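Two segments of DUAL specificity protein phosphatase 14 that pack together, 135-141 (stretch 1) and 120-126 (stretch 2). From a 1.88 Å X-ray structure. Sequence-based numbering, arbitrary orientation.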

# COMPACT_ATOMS: atom_id res chain seq x y z
N GLU A 135 12.01 -12.34 -27.35
CA GLU A 135 12.45 -13.57 -28.03
C GLU A 135 12.65 -14.73 -27.04
O GLU A 135 12.30 -15.86 -27.35
CB GLU A 135 13.77 -13.37 -28.79
CG GLU A 135 13.78 -12.42 -29.95
CD GLU A 135 15.22 -12.26 -30.56
OE1 GLU A 135 16.12 -11.53 -29.99
OE2 GLU A 135 15.46 -12.87 -31.64
N ALA A 136 13.22 -14.42 -25.87
CA ALA A 136 13.51 -15.41 -24.83
C ALA A 136 12.20 -16.02 -24.29
O ALA A 136 12.08 -17.22 -24.14
CB ALA A 136 14.36 -14.77 -23.69
N TYR A 137 11.22 -15.16 -24.03
CA TYR A 137 9.85 -15.59 -23.70
C TYR A 137 9.25 -16.49 -24.78
O TYR A 137 8.80 -17.60 -24.48
CB TYR A 137 8.98 -14.35 -23.41
CG TYR A 137 7.52 -14.66 -23.15
CD1 TYR A 137 7.11 -15.33 -21.99
CD2 TYR A 137 6.56 -14.28 -24.07
CE1 TYR A 137 5.74 -15.61 -21.78
CE2 TYR A 137 5.22 -14.53 -23.87
CZ TYR A 137 4.81 -15.19 -22.74
OH TYR A 137 3.47 -15.43 -22.57
N ASN A 138 9.26 -16.02 -26.02
CA ASN A 138 8.70 -16.79 -27.14
C ASN A 138 9.39 -18.14 -27.30
O ASN A 138 8.73 -19.13 -27.57
CB ASN A 138 8.79 -16.01 -28.45
CG ASN A 138 7.92 -14.77 -28.47
OD1 ASN A 138 6.93 -14.66 -27.76
ND2 ASN A 138 8.31 -13.83 -29.31
N TRP A 139 10.71 -18.16 -27.10
CA TRP A 139 11.52 -19.39 -27.14
C TRP A 139 10.98 -20.44 -26.13
O TRP A 139 10.61 -21.56 -26.49
CB TRP A 139 12.97 -19.01 -26.81
CG TRP A 139 14.03 -20.06 -26.91
CD1 TRP A 139 13.93 -21.38 -26.62
CD2 TRP A 139 15.40 -19.84 -27.24
NE1 TRP A 139 15.11 -22.01 -26.80
CE2 TRP A 139 16.04 -21.09 -27.20
CE3 TRP A 139 16.14 -18.72 -27.63
CZ2 TRP A 139 17.40 -21.25 -27.50
CZ3 TRP A 139 17.48 -18.87 -27.94
CH2 TRP A 139 18.10 -20.13 -27.86
N VAL A 140 10.91 -20.05 -24.87
CA VAL A 140 10.43 -20.96 -23.83
C VAL A 140 8.95 -21.32 -24.02
O VAL A 140 8.56 -22.47 -23.89
CB VAL A 140 10.64 -20.39 -22.42
CG1 VAL A 140 10.18 -21.42 -21.36
CG2 VAL A 140 12.11 -20.01 -22.19
N LYS A 141 8.15 -20.32 -24.36
CA LYS A 141 6.72 -20.50 -24.61
C LYS A 141 6.46 -21.47 -25.80
O LYS A 141 5.50 -22.23 -25.78
CB LYS A 141 6.06 -19.11 -24.78
CG LYS A 141 4.55 -19.04 -24.93
CD LYS A 141 3.80 -18.93 -23.63
CE LYS A 141 2.35 -18.53 -23.89
NZ LYS A 141 1.40 -19.14 -22.96
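Stretch 2, residues 120-126: LCIAYLM

The most distinctive feature of this contact is the way Leu125 of stretch 2 lies over the indole of Trp139. Leu125 CD2 stands 3.7 Å from the centroid of the six-membered ring of Trp139, only 8° off the ring normal, a CH-pi contact over the face; Leu125 CD1 comes within 3.6 Å of Trp139 CG, over a face of the same ring system. A forked leucine suits this place because its two methyls can both rest on a broad, flat aromatic surface, while the indole NE1 finds its hydrogen bond elsewhere in the structure.

Stretch 2 is helical throughout, its phi/psi values close to -60/-40, and it keeps the i to i+4 pattern of backbone hydrogen bonds, as in Leu125 N to Cys121 O at 3.0 Å. Stretch 1 is likewise helical, and both helices extend beyond the residues considered here. Their N-to-C directions differ by 126°, so stretch 2 runs obliquely, nearer antiparallel than parallel, with a closest axis-to-axis approach of 8.9 Å.

The backbones come nearest at Ala136, whose CA lies 5.3 Å from the CA of Ile122. Ala136 points toward stretch 2, and its single methyl occupies little room, so the partner helix can come in near the backbone. Around that methyl, Ala136 CB meets Ile122 CG2 at 3.7 Å, Leu125 CB at 4.0 Å and Met126 CG at 4.0 Å. Leu125 has the largest area covered of any residue in the pair: besides Trp139 it reaches Val140, where its CD1 lies 3.7 Å from Val140 CG2.

One turn along from Ala136, Val140 also points toward stretch 2. Val140 CG2 also packs 3.9 Å from Ile122 CG1 and, more loosely, 4.5 Å from Cys121 CB. The branched side chain is compact, and it is CG2 that meets stretch 2. Ile122 sets off sideways, yet its long branch carries CD1 to 4.2 Å from Tyr137 CD1, at the edge of the ring and near its plane. The CA-to-CB bond of Tyr137 points away from stretch 2, yet the ring edge still touches Ile122; the Tyr137 hydroxyl is hydrogen-bonded elsewhere in the structure.

No hydrogen bond crosses between the stretches. The 354 Å² they bury is held by apolar packing, whereas Glu135, Asn138 and Lys141, the charged and amide residues of stretch 1, make no contact with stretch 2.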

# COMPACT_ATOMS: atom_id res chain seq x y z
N LEU A 120 13.81 -18.05 -14.62
CA LEU A 120 15.25 -18.29 -14.60
C LEU A 120 15.79 -18.74 -15.95
O LEU A 120 16.89 -18.30 -16.35
CB LEU A 120 15.58 -19.32 -13.52
CG LEU A 120 15.32 -18.88 -12.06
CD1 LEU A 120 15.45 -20.07 -11.14
CD2 LEU A 120 16.25 -17.69 -11.65
N CYS A 121 15.04 -19.58 -16.67
CA CYS A 121 15.42 -19.98 -18.04
C CYS A 121 15.43 -18.78 -19.00
O CYS A 121 16.35 -18.65 -19.80
CB CYS A 121 14.52 -21.09 -18.57
SG CYS A 121 14.70 -22.64 -17.73
N ILE A 122 14.42 -17.91 -18.89
CA ILE A 122 14.37 -16.71 -19.73
C ILE A 122 15.59 -15.81 -19.47
O ILE A 122 16.21 -15.28 -20.42
CB ILE A 122 13.04 -15.91 -19.53
CG1 ILE A 122 11.85 -16.68 -20.13
CG2 ILE A 122 13.13 -14.53 -20.18
CD1 ILE A 122 10.44 -16.20 -19.63
N ALA A 123 15.97 -15.68 -18.20
CA ALA A 123 17.12 -14.85 -17.84
C ALA A 123 18.41 -15.44 -18.45
O ALA A 123 19.23 -14.71 -19.00
CB ALA A 123 17.23 -14.71 -16.31
N TYR A 124 18.56 -16.76 -18.36
CA TYR A 124 19.70 -17.49 -18.95
C TYR A 124 19.81 -17.28 -20.47
O TYR A 124 20.89 -16.98 -20.99
CB TYR A 124 19.62 -19.00 -18.63
CG TYR A 124 20.56 -19.83 -19.46
CD1 TYR A 124 21.93 -19.88 -19.16
CD2 TYR A 124 20.09 -20.51 -20.59
CE1 TYR A 124 22.80 -20.61 -19.93
CE2 TYR A 124 20.97 -21.23 -21.40
CZ TYR A 124 22.32 -21.28 -21.07
OH TYR A 124 23.17 -22.02 -21.84
N LEU A 125 18.70 -17.44 -21.17
CA LEU A 125 18.65 -17.22 -22.62
C LEU A 125 19.09 -15.81 -23.03
O LEU A 125 19.83 -15.65 -24.00
CB LEU A 125 17.25 -17.52 -23.16
CG LEU A 125 16.76 -18.98 -23.19
CD1 LEU A 125 15.32 -19.02 -23.74
CD2 LEU A 125 17.70 -19.88 -24.02
N MET A 126 18.66 -14.79 -22.29
CA MET A 126 19.10 -13.44 -22.55
C MET A 126 20.61 -13.27 -22.34
O MET A 126 21.29 -12.68 -23.19
CB MET A 126 18.36 -12.43 -21.68
CG MET A 126 16.89 -12.20 -22.07
SD MET A 126 16.21 -10.74 -21.33
CE MET A 126 16.01 -11.29 -19.61